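Local coordinates for protein ectoine dioxygenase (PDB 4MHR) that catalyses the iron(II)- and 2-oxoglutarate-dependent hydroxylation of L-ectoine to 5-hydroxyectoine, a compatible solute that protects cells against osmotic stress, at residues Ser33-Thr36 against Ser42-Gln45; Ala117-Val122 against Leu170-Leu175; Arg194-Cys199 against Asp248-His253. All coordinates share one frame; numbering follows the deposited sequence.

Overall arrangement
From the N terminus the three contacts follow one another along the chain; none nests in or crosses another. Contact 1 closes a short surface loop, laying Trp35 on the first turn of helix 43-52. Contact 2 then spans 47 intervening residues to pack helix 117-127 on strand 169-175, in the interior of the cupin fold. Contact 3 closes a similar span of 48 residues, joining strand 195-197 to the connection between strands 244-248 and 253-255, which runs into the iron ligand His253. The centres of contacts 1 and 2 are about 16 Å apart, on the same side of the chain's centre; contacts 2 and 3 lie on opposite sides, with centres about 20 Å apart.

Contact 1 of 3, residues Ser33-Thr36 against Ser42-Gln45; sequences SEWT and SARQ
Trp35 and Ala43 form a surface CH-pi contact, in which the loop after strand 23-25 folds back onto the first turn of helix 43-52. The nearest CA pair, Trp35 and Ala43, is 6.4 Å apart, and the two segments bury 132 Å² in all, both sides summed. The methyl group of Ala43 does most of the apolar work: its CB lies 3.5 Å from the centroid of the six-membered ring of Trp35, 8° off the ring normal, hence squarely over one face. With CG anti to the backbone N (chi1 -174°), the indole swings out beside its own carbonyl carbon and reaches the helix start. There the pyrrole half runs along the peptide joining Ser42 to Ala43, with Trp35 NE1 3.3 Å from Ser42 C. Ala43 N, equally close to Trp35 NE1, is a second donor and no partner; the indole N-H goes to the carbonyl oxygen of Ile41. The helix start beside the ring is held by a capping box: Gln45 N donates to Ser42 OG at 3.0 Å, while Ser42 N donates to Gln45 OE1 at 2.9 Å, almost straight at 170° and on a lone pair in the carbonyl plane. Chemically, the indole is probably held by dispersion over a methyl group together with one polar bond at NE1, against a helix start whose backbone N-H groups at Ser42 and Gln45 are already bonded to side chains.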
ATOM      1  N   SER A  33     -17.308   7.043   3.599  1.00 26.98           N
ATOM      2  CA  SER A  33     -18.441   6.734   4.524  1.00 26.03           C
ATOM      3  C   SER A  33     -18.691   7.969   5.337  1.00 28.23           C
ATOM      4  O   SER A  33     -17.733   8.677   5.647  1.00 27.16           O
ATOM      5  CB  SER A  33     -18.091   5.581   5.519  1.00 25.83           C
ATOM      6  OG  SER A  33     -17.934   4.305   4.868  1.00 23.84           O
ATOM      7  N   GLU A  34     -19.945   8.170   5.778  1.00 28.00           N
ATOM      8  CA  GLU A  34     -20.211   9.116   6.890  1.00 24.76           C
ATOM      9  C   GLU A  34     -19.573   8.525   8.138  1.00 26.22           C
ATOM     10  O   GLU A  34     -19.641   7.325   8.355  1.00 26.06           O
ATOM     11  CB  GLU A  34     -21.747   9.314   7.099  1.00 23.13           C
ATOM     12  CG  GLU A  34     -22.524   9.697   5.851  1.00 26.74           C
ATOM     13  CD  GLU A  34     -22.322  11.215   5.635  1.00 29.86           C
ATOM     14  OE1 GLU A  34     -21.798  11.817   6.570  1.00 29.57           O
ATOM     15  OE2 GLU A  34     -22.732  11.797   4.622  1.00 27.91           O
ATOM     16  N   TRP A  35     -18.981   9.347   8.980  1.00 24.42           N
ATOM     17  CA  TRP A  35     -18.481   8.870  10.236  1.00 29.16           C
ATOM     18  C   TRP A  35     -19.610   8.759  11.240  1.00 30.40           C
ATOM     19  O   TRP A  35     -20.348   9.705  11.369  1.00 27.09           O
ATOM     20  CB  TRP A  35     -17.438   9.808  10.821  1.00 25.98           C
ATOM     21  CG  TRP A  35     -16.822   9.194  12.097  1.00 27.24           C
ATOM     22  CD1 TRP A  35     -15.819   8.245  12.181  1.00 25.98           C
ATOM     23  CD2 TRP A  35     -17.266   9.422  13.461  1.00 28.25           C
ATOM     24  NE1 TRP A  35     -15.558   7.938  13.516  1.00 25.21           N
ATOM     25  CE2 TRP A  35     -16.422   8.654  14.318  1.00 28.18           C
ATOM     26  CE3 TRP A  35     -18.235  10.279  14.046  1.00 30.38           C
ATOM     27  CZ2 TRP A  35     -16.560   8.677  15.736  1.00 29.67           C
ATOM     28  CZ3 TRP A  35     -18.395  10.255  15.496  1.00 30.14           C
ATOM     29  CH2 TRP A  35     -17.565   9.475  16.298  1.00 25.74           C
ATOM     30  N   THR A  36     -19.687   7.657  11.974  1.00 27.98           N
ATOM     31  CA  THR A  36     -20.639   7.518  13.141  1.00 31.66           C
ATOM     32  C   THR A  36     -19.962   6.788  14.282  1.00 30.42           C
ATOM     33  O   THR A  36     -18.831   6.289  14.109  1.00 27.15           O
ATOM     34  CB  THR A  36     -21.838   6.674  12.767  1.00 35.86           C
ATOM     35  OG1 THR A  36     -21.387   5.333  12.522  1.00 33.64           O
ATOM     36  CG2 THR A  36     -22.453   7.197  11.453  1.00 37.47           C
ATOM     37  N   SER A  42     -11.790   6.751  15.130  1.00 25.67           N
ATOM     38  CA  SER A  42     -12.392   7.880  15.761  1.00 26.74           C
ATOM     39  C   SER A  42     -12.701   8.940  14.708  1.00 31.21           C
ATOM     40  O   SER A  42     -12.250   8.850  13.572  1.00 21.29           O
ATOM     41  CB  SER A  42     -11.398   8.439  16.792  1.00 28.75           C
ATOM     42  OG  SER A  42     -10.349   9.065  16.077  1.00 30.55           O
ATOM     43  N   ALA A  43     -13.433   9.994  15.090  1.00 27.59           N
ATOM     44  CA  ALA A  43     -13.839  10.989  14.108  1.00 27.45           C
ATOM     45  C   ALA A  43     -12.582  11.754  13.677  1.00 24.58           C
ATOM     46  O   ALA A  43     -12.352  12.028  12.488  1.00 21.03           O
ATOM     47  CB  ALA A  43     -14.899  11.911  14.685  1.00 29.90           C
ATOM     48  N   ARG A  44     -11.678  11.931  14.609  1.00 27.61           N
ATOM     49  CA  ARG A  44     -10.408  12.549  14.252  1.00 32.82           C
ATOM     50  C   ARG A  44      -9.500  11.719  13.339  1.00 31.52           C
ATOM     51  O   ARG A  44      -8.840  12.289  12.481  1.00 28.79           O
ATOM     52  CB  ARG A  44      -9.645  12.996  15.486  1.00 35.26           C
ATOM     53  CG  ARG A  44     -10.187  14.352  16.008  1.00 51.13           C
ATOM     54  CD  ARG A  44      -9.813  14.593  17.483  1.00 61.59           C
ATOM     55  NE  ARG A  44      -8.387  14.303  17.775  1.00 76.97           N
ATOM     56  CZ  ARG A  44      -7.883  13.809  18.924  1.00 81.21           C
ATOM     57  NH1 ARG A  44      -8.657  13.500  19.965  1.00 76.24           N
ATOM     58  NH2 ARG A  44      -6.566  13.617  19.028  1.00 80.28           N
ATOM     59  N   GLN A  45      -9.369  10.428  13.607  1.00 27.09           N
ATOM     60  CA  GLN A  45      -8.652   9.573  12.700  1.00 26.62           C
ATOM     61  C   GLN A  45      -9.194   9.661  11.296  1.00 25.66           C
ATOM     62  O   GLN A  45      -8.427   9.637  10.357  1.00 24.70           O
ATOM     63  CB  GLN A  45      -8.595   8.121  13.206  1.00 26.60           C
ATOM     64  CG  GLN A  45      -7.682   7.911  14.421  1.00 27.48           C
ATOM     65  CD  GLN A  45      -7.852   6.492  14.997  1.00 29.26           C
ATOM     66  OE1 GLN A  45      -8.944   6.065  15.241  1.00 29.88           O
ATOM     67  NE2 GLN A  45      -6.769   5.748  15.090  1.00 30.19           N
TER

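Contact 2 of 3, residues Ala117-Val122 against Leu170-Leu175; sequences ARLADV and LSMSVL
Helix 117-127 lies against strand 169-175 with Leu119 and Met172 as the nearest CA pair, 8.1 Å apart, and no hydrogen bond joins the two segments. At that spacing side chains must fill the interface, and CB points toward the partner segment in Leu119 on the helix and in Met172 and Val174 on the strand. Within its sheet the strand bonds through its backbone to Leu269 of strand 264-273 at Met172. Met172 CG is anti to its carbonyl carbon (chi1 -48°) and the chain is extended beyond it, which carries the thioether across to the helix. Its SD lies 3.9 Å from both CB and CD2 of Leu119, while the methyl CE goes on to 3.4 Å from the backbone atom Leu119 O. Leu119 comes the other way, so the two side chains run antiparallel and overlap along their flanks. Its other branch ends at Val174, with Leu119 CD1 4.3 Å from Val174 CG2. Val244 and Leu246 of the adjoining strand, and Ala123 one turn along the helix, also touch Met172, whose side chain is about 10 Å from that of the iron ligand Asp154. Replacing Met172 by an alanine takes away SD and CE and would probably open a gap beside Leu119, whose CB and CD2 lose their sulfur neighbour. The contact therefore implies cohesion mainly by apolar packing, with no hydrogen bond between the segments, where a helix meets the buried sheet of the cupin fold.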
ATOM      1  N   ALA A 117     -10.382  -8.280  11.196  1.00 33.48           N
ATOM      2  CA  ALA A 117     -11.266  -7.151  11.417  1.00 35.08           C
ATOM      3  C   ALA A 117     -10.520  -5.840  11.763  1.00 34.84           C
ATOM      4  O   ALA A 117     -10.940  -4.762  11.366  1.00 30.49           O
ATOM      5  CB  ALA A 117     -12.222  -7.485  12.542  1.00 37.88           C
ATOM      6  N   ARG A 118      -9.407  -5.936  12.469  1.00 28.86           N
ATOM      7  CA  ARG A 118      -8.686  -4.751  12.845  1.00 29.31           C
ATOM      8  C   ARG A 118      -8.140  -4.057  11.592  1.00 31.58           C
ATOM      9  O   ARG A 118      -7.883  -2.879  11.680  1.00 28.26           O
ATOM     10  CB  ARG A 118      -7.529  -5.059  13.797  1.00 30.96           C
ATOM     11  CG  ARG A 118      -7.952  -5.425  15.202  1.00 36.49           C
ATOM     12  CD  ARG A 118      -6.810  -6.095  15.972  1.00 36.37           C
ATOM     13  NE  ARG A 118      -6.657  -7.467  15.532  1.00 33.33           N
ATOM     14  CZ  ARG A 118      -5.905  -8.382  16.146  1.00 30.87           C
ATOM     15  NH1 ARG A 118      -5.203  -8.078  17.250  1.00 32.29           N
ATOM     16  NH2 ARG A 118      -5.880  -9.595  15.651  1.00 31.20           N
ATOM     17  N   LEU A 119      -7.941  -4.794  10.479  1.00 24.87           N
ATOM     18  CA  LEU A 119      -7.548  -4.216   9.212  1.00 29.16           C
ATOM     19  C   LEU A 119      -8.757  -4.031   8.305  1.00 28.85           C
ATOM     20  O   LEU A 119      -9.100  -2.886   7.866  1.00 23.61           O
ATOM     21  CB  LEU A 119      -6.423  -5.035   8.550  1.00 27.89           C
ATOM     22  CG  LEU A 119      -5.186  -5.229   9.414  1.00 29.31           C
ATOM     23  CD1 LEU A 119      -4.093  -5.896   8.618  1.00 29.69           C
ATOM     24  CD2 LEU A 119      -4.664  -3.872   9.993  1.00 30.45           C
ATOM     25  N   ALA A 120      -9.429  -5.137   8.012  1.00 26.47           N
ATOM     26  CA  ALA A 120     -10.468  -5.122   6.975  1.00 24.46           C
ATOM     27  C   ALA A 120     -11.697  -4.224   7.261  1.00 26.33           C
ATOM     28  O   ALA A 120     -12.271  -3.703   6.293  1.00 24.75           O
ATOM     29  CB  ALA A 120     -10.927  -6.534   6.604  1.00 30.07           C
ATOM     30  N   ASP A 121     -12.155  -4.125   8.518  1.00 26.32           N
ATOM     31  CA  ASP A 121     -13.242  -3.205   8.879  1.00 28.07           C
ATOM     32  C   ASP A 121     -12.851  -1.735   8.742  1.00 25.80           C
ATOM     33  O   ASP A 121     -13.693  -0.905   8.427  1.00 23.26           O
ATOM     34  CB  ASP A 121     -13.783  -3.414  10.299  1.00 28.75           C
ATOM     35  CG  ASP A 121     -14.720  -4.639  10.363  1.00 32.36           C
ATOM     36  OD1 ASP A 121     -15.043  -5.117   9.312  1.00 31.79           O
ATOM     37  OD2 ASP A 121     -15.049  -5.117  11.430  1.00 33.35           O
ATOM     38  N   VAL A 122     -11.588  -1.452   8.909  1.00 22.31           N
ATOM     39  CA  VAL A 122     -11.106  -0.067   8.674  1.00 24.22           C
ATOM     40  C   VAL A 122     -11.131   0.212   7.188  1.00 26.65           C
ATOM     41  O   VAL A 122     -11.617   1.279   6.737  1.00 22.77           O
ATOM     42  CB  VAL A 122      -9.719   0.139   9.302  1.00 22.54           C
ATOM     43  CG1 VAL A 122      -9.146   1.462   8.951  1.00 22.60           C
ATOM     44  CG2 VAL A 122      -9.731   0.072  10.843  1.00 24.03           C
ATOM     45  N   LEU A 170      -7.038   1.483  -0.921  1.00 21.50           N
ATOM     46  CA  LEU A 170      -6.000   1.899  -0.001  1.00 26.03           C
ATOM     47  C   LEU A 170      -5.004   0.810   0.291  1.00 27.48           C
ATOM     48  O   LEU A 170      -5.297  -0.424   0.108  1.00 26.38           O
ATOM     49  CB  LEU A 170      -6.586   2.386   1.278  1.00 30.27           C
ATOM     50  CG  LEU A 170      -7.405   1.454   2.099  1.00 31.18           C
ATOM     51  CD1 LEU A 170      -6.548   0.594   2.987  1.00 36.71           C
ATOM     52  CD2 LEU A 170      -8.217   2.310   3.035  1.00 41.05           C
ATOM     53  N   SER A 171      -3.824   1.239   0.728  1.00 22.51           N
ATOM     54  CA  SER A 171      -2.782   0.276   1.110  1.00 23.25           C
ATOM     55  C   SER A 171      -2.551   0.273   2.591  1.00 26.36           C
ATOM     56  O   SER A 171      -2.650   1.332   3.279  1.00 24.58           O
ATOM     57  CB  SER A 171      -1.481   0.628   0.421  1.00 26.37           C
ATOM     58  OG  SER A 171      -1.741   0.633  -0.981  1.00 28.02           O
ATOM     59  N   MET A 172      -2.337  -0.906   3.123  1.00 21.11           N
ATOM     60  CA  MET A 172      -1.816  -1.018   4.484  1.00 26.66           C
ATOM     61  C   MET A 172      -0.437  -1.704   4.576  1.00 28.60           C
ATOM     62  O   MET A 172      -0.244  -2.807   4.029  1.00 29.54           O
ATOM     63  CB  MET A 172      -2.766  -1.792   5.321  1.00 27.99           C
ATOM     64  CG  MET A 172      -4.158  -1.344   5.196  1.00 26.81           C
ATOM     65  SD  MET A 172      -5.099  -1.847   6.631  1.00 32.06           S
ATOM     66  CE  MET A 172      -6.692  -1.497   5.984  1.00 25.25           C
ATOM     67  N   SER A 173       0.530  -1.043   5.239  1.00 29.39           N
ATOM     68  CA  SER A 173       1.870  -1.584   5.460  1.00 26.46           C
ATOM     69  C   SER A 173       1.959  -2.013   6.915  1.00 28.02           C
ATOM     70  O   SER A 173       1.866  -1.175   7.808  1.00 29.08           O
ATOM     71  CB  SER A 173       2.947  -0.561   5.075  1.00 29.23           C
ATOM     72  OG  SER A 173       4.237  -1.147   5.303  1.00 33.70           O
ATOM     73  N   VAL A 174       2.011  -3.320   7.187  1.00 25.14           N
ATOM     74  CA  VAL A 174       2.194  -3.822   8.563  1.00 25.80           C
ATOM     75  C   VAL A 174       3.688  -4.042   8.767  1.00 26.45           C
ATOM     76  O   VAL A 174       4.293  -4.902   8.096  1.00 27.65           O
ATOM     77  CB  VAL A 174       1.502  -5.176   8.710  1.00 26.51           C
ATOM     78  CG1 VAL A 174       1.642  -5.752  10.091  1.00 30.29           C
ATOM     79  CG2 VAL A 174       0.102  -5.098   8.251  1.00 27.30           C
ATOM     80  N   LEU A 175       4.289  -3.243   9.632  1.00 25.47           N
ATOM     81  CA  LEU A 175       5.753  -3.296   9.845  1.00 29.14           C
ATOM     82  C   LEU A 175       6.160  -4.574  10.599  1.00 28.65           C
ATOM     83  O   LEU A 175       5.531  -4.959  11.566  1.00 26.34           O
ATOM     84  CB  LEU A 175       6.269  -2.092  10.597  1.00 28.39           C
ATOM     85  CG  LEU A 175       5.873  -0.739  10.048  1.00 33.54           C
ATOM     86  CD1 LEU A 175       6.576   0.302  10.906  1.00 33.73           C
ATOM     87  CD2 LEU A 175       6.217  -0.562   8.589  1.00 38.16           C
TER

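Contact 3 of 3, residues Arg194-Cys199 against Asp248-His253; sequences RTYLTC and DCNLMH
The ring of Tyr196 meets the amide of Asn250 at its edge: Asn250 OD1 lies in the ring plane, 3.8 Å from Tyr196 CD1, and the two planes are 39° apart. The side chains cross at about a right angle, so this is no stack. A second edge contact lies within 248-253, where His253 ND1 donates to Leu251 O at 3.0 Å, nearly straight (169°) and in the ring plane, which should restrain the rotation of this iron-binding imidazole. Asn250 carries the polar link between the segments. Its chi1 of -171° turns the amide away from its own backbone N, and Asn250 ND2 reaches Thr195 O at 3.0 Å, well above that carbonyl's plane, and also donates to His193 O. The amide's other end, OD1, accepts from Ser153 OG, and a water 2.9 Å from Asn250 OD1 lies the same distance from Leu197 N, whose proton it accepts. Asn250 N is held in turn by Asp248 OD2 at 2.9 Å, an Asx turn within the type I turn 248-251. Farther along, Leu197 CD2 and Met252 CE meet at 4.0 Å. Strand 195-197 pairs antiparallel with strand 23-25, while Tyr196 and Leu197 touch helices 154-162 and 222-232 respectively; 248-253 links strand 244-248 of the large sheet to strand 253-255, beside strand 149-152 that ends in the iron ligand His152.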
ATOM      1  N   ARG A 194      -4.850  14.499  -2.942  1.00 23.05           N
ATOM      2  CA  ARG A 194      -5.899  15.290  -3.493  1.00 26.10           C
ATOM      3  C   ARG A 194      -5.523  15.899  -4.822  1.00 25.95           C
ATOM      4  O   ARG A 194      -6.338  16.640  -5.377  1.00 30.35           O
ATOM      5  CB  ARG A 194      -6.277  16.445  -2.552  1.00 29.43           C
ATOM      6  CG  ARG A 194      -7.215  16.010  -1.446  1.00 39.16           C
ATOM      7  CD  ARG A 194      -7.831  17.216  -0.718  1.00 50.49           C
ATOM      8  NE  ARG A 194      -8.479  16.694   0.480  1.00 57.63           N
ATOM      9  CZ  ARG A 194      -9.693  16.189   0.457  1.00 52.87           C
ATOM     10  NH1 ARG A 194     -10.387  16.135  -0.669  1.00 60.46           N
ATOM     11  NH2 ARG A 194     -10.208  15.725   1.529  1.00 46.27           N
ATOM     12  N   THR A 195      -4.326  15.595  -5.324  1.00 27.40           N
ATOM     13  CA  THR A 195      -3.881  15.955  -6.700  1.00 26.94           C
ATOM     14  C   THR A 195      -3.511  14.747  -7.471  1.00 26.12           C
ATOM     15  O   THR A 195      -2.718  13.879  -7.003  1.00 24.42           O
ATOM     16  CB  THR A 195      -2.584  16.789  -6.638  1.00 34.81           C
ATOM     17  OG1 THR A 195      -2.824  17.961  -5.873  1.00 31.07           O
ATOM     18  CG2 THR A 195      -2.093  17.206  -8.041  1.00 38.78           C
ATOM     19  N   TYR A 196      -4.081  14.625  -8.666  1.00 26.50           N
ATOM     20  CA  TYR A 196      -3.682  13.569  -9.540  1.00 27.78           C
ATOM     21  C   TYR A 196      -2.576  14.148 -10.454  1.00 28.60           C
ATOM     22  O   TYR A 196      -2.833  15.060 -11.244  1.00 30.99           O
ATOM     23  CB  TYR A 196      -4.843  13.122 -10.403  1.00 26.82           C
ATOM     24  CG  TYR A 196      -4.489  11.991 -11.309  1.00 25.47           C
ATOM     25  CD1 TYR A 196      -4.105  10.762 -10.785  1.00 26.26           C
ATOM     26  CD2 TYR A 196      -4.582  12.121 -12.697  1.00 28.21           C
ATOM     27  CE1 TYR A 196      -3.817   9.701 -11.606  1.00 26.83           C
ATOM     28  CE2 TYR A 196      -4.357  11.045 -13.539  1.00 24.61           C
ATOM     29  CZ  TYR A 196      -3.968   9.873 -13.036  1.00 27.14           C
ATOM     30  OH  TYR A 196      -3.767   8.820 -13.886  1.00 29.00           O
ATOM     31  N   LEU A 197      -1.337  13.665 -10.296  1.00 32.62           N
ATOM     32  CA  LEU A 197      -0.212  14.166 -11.107  1.00 32.34           C
ATOM     33  C   LEU A 197      -0.071  13.284 -12.332  1.00 31.53           C
ATOM     34  O   LEU A 197       0.330  12.134 -12.199  1.00 28.87           O
ATOM     35  CB  LEU A 197       1.060  14.199 -10.269  1.00 34.64           C
ATOM     36  CG  LEU A 197       2.335  14.568 -11.045  1.00 35.57           C
ATOM     37  CD1 LEU A 197       2.245  15.975 -11.639  1.00 33.27           C
ATOM     38  CD2 LEU A 197       3.482  14.478 -10.054  1.00 36.21           C
ATOM     39  N   THR A 198      -0.491  13.782 -13.517  1.00 31.82           N
ATOM     40  CA  THR A 198      -0.361  12.983 -14.706  1.00 31.70           C
ATOM     41  C   THR A 198       1.145  12.840 -14.957  1.00 33.19           C
ATOM     42  O   THR A 198       1.956  13.695 -14.568  1.00 33.35           O
ATOM     43  CB  THR A 198      -1.064  13.592 -15.980  1.00 32.26           C
ATOM     44  OG1 THR A 198      -0.370  14.767 -16.386  1.00 36.70           O
ATOM     45  CG2 THR A 198      -2.501  13.963 -15.657  1.00 33.14           C
ATOM     46  N   CYS A 199       1.515  11.700 -15.494  1.00 34.02           N
ATOM     47  CA  CYS A 199       2.885  11.441 -15.917  1.00 40.14           C
ATOM     48  C   CYS A 199       2.927  11.563 -17.471  1.00 44.32           C
ATOM     49  O   CYS A 199       1.904  11.435 -18.134  1.00 38.13           O
ATOM     50  CB  CYS A 199       3.343  10.073 -15.431  1.00 34.98           C
ATOM     51  SG  CYS A 199       3.390   9.934 -13.609  1.00 42.57           S
ATOM     52  N   ASP A 248      -3.925   6.214   1.319  1.00 20.60           N
ATOM     53  CA  ASP A 248      -4.771   6.342   0.151  1.00 23.87           C
ATOM     54  C   ASP A 248      -3.997   5.944  -1.099  1.00 26.82           C
ATOM     55  O   ASP A 248      -2.789   6.238  -1.245  1.00 24.11           O
ATOM     56  CB  ASP A 248      -5.257   7.764   0.024  1.00 24.07           C
ATOM     57  CG  ASP A 248      -6.122   7.979  -1.201  1.00 22.90           C
ATOM     58  OD1 ASP A 248      -7.326   7.616  -1.170  1.00 23.48           O
ATOM     59  OD2 ASP A 248      -5.579   8.523  -2.191  1.00 21.16           O
ATOM     60  N   CYS A 249      -4.708   5.296  -2.006  1.00 24.96           N
ATOM     61  CA  CYS A 249      -4.138   4.873  -3.265  1.00 22.05           C
ATOM     62  C   CYS A 249      -3.386   5.921  -4.084  1.00 20.93           C
ATOM     63  O   CYS A 249      -2.414   5.574  -4.750  1.00 23.30           O
ATOM     64  CB  CYS A 249      -5.228   4.265  -4.166  1.00 24.59           C
ATOM     65  SG  CYS A 249      -6.505   5.411  -4.686  1.00 25.79           S
ATOM     66  N   ASN A 250      -3.758   7.194  -3.954  1.00 20.82           N
ATOM     67  CA  ASN A 250      -3.155   8.224  -4.729  1.00 21.63           C
ATOM     68  C   ASN A 250      -2.126   9.089  -3.963  1.00 19.77           C
ATOM     69  O   ASN A 250      -1.726  10.142  -4.448  1.00 22.32           O
ATOM     70  CB  ASN A 250      -4.231   9.105  -5.337  1.00 19.25           C
ATOM     71  CG  ASN A 250      -3.655  10.099  -6.367  1.00 21.42           C
ATOM     72  OD1 ASN A 250      -2.927   9.738  -7.299  1.00 27.00           O
ATOM     73  ND2 ASN A 250      -3.984  11.336  -6.184  1.00 20.57           N
ATOM     74  N   LEU A 251      -1.759   8.696  -2.754  1.00 21.14           N
ATOM     75  CA  LEU A 251      -0.795   9.466  -2.017  1.00 20.54           C
ATOM     76  C   LEU A 251       0.645   9.299  -2.585  1.00 21.50           C
ATOM     77  O   LEU A 251       1.116   8.182  -2.894  1.00 24.87           O
ATOM     78  CB  LEU A 251      -0.761   9.026  -0.563  1.00 24.62           C
ATOM     79  CG  LEU A 251       0.087   9.872   0.417  1.00 23.08           C
ATOM     80  CD1 LEU A 251      -0.472  11.286   0.510  1.00 23.56           C
ATOM     81  CD2 LEU A 251       0.180   9.160   1.735  1.00 25.73           C
ATOM     82  N   MET A 252       1.325  10.399  -2.742  1.00 22.20           N
ATOM     83  CA  MET A 252       2.704  10.403  -3.371  1.00 22.87           C
ATOM     84  C   MET A 252       3.693   9.958  -2.331  1.00 25.12           C
ATOM     85  O   MET A 252       3.786  10.549  -1.245  1.00 24.17           O
ATOM     86  CB  MET A 252       3.091  11.817  -3.850  1.00 22.30           C
ATOM     87  CG  MET A 252       4.328  11.875  -4.789  1.00 23.27           C
ATOM     88  SD  MET A 252       4.192  10.833  -6.281  1.00 25.33           S
ATOM     89  CE  MET A 252       3.029  11.772  -7.180  1.00 29.03           C
ATOM     90  N   HIS A 253       4.412   8.877  -2.626  1.00 25.02           N
ATOM     91  CA  HIS A 253       5.271   8.313  -1.628  1.00 26.11           C
ATOM     92  C   HIS A 253       6.499   7.635  -2.232  1.00 27.49           C
ATOM     93  O   HIS A 253       6.592   7.302  -3.466  1.00 27.16           O
ATOM     94  CB  HIS A 253       4.479   7.300  -0.741  1.00 28.15           C
ATOM     95  CG  HIS A 253       4.119   6.048  -1.463  1.00 29.45           C
ATOM     96  ND1 HIS A 253       3.099   5.997  -2.386  1.00 33.39           N
ATOM     97  CD2 HIS A 253       4.719   4.840  -1.515  1.00 33.36           C
ATOM     98  CE1 HIS A 253       3.007   4.779  -2.878  1.00 35.15           C
ATOM     99  NE2 HIS A 253       3.985   4.060  -2.387  1.00 34.17           N
TER
HETATM  100  O   HOH W   1      -0.941  11.495  -8.374  1.00 22.37           O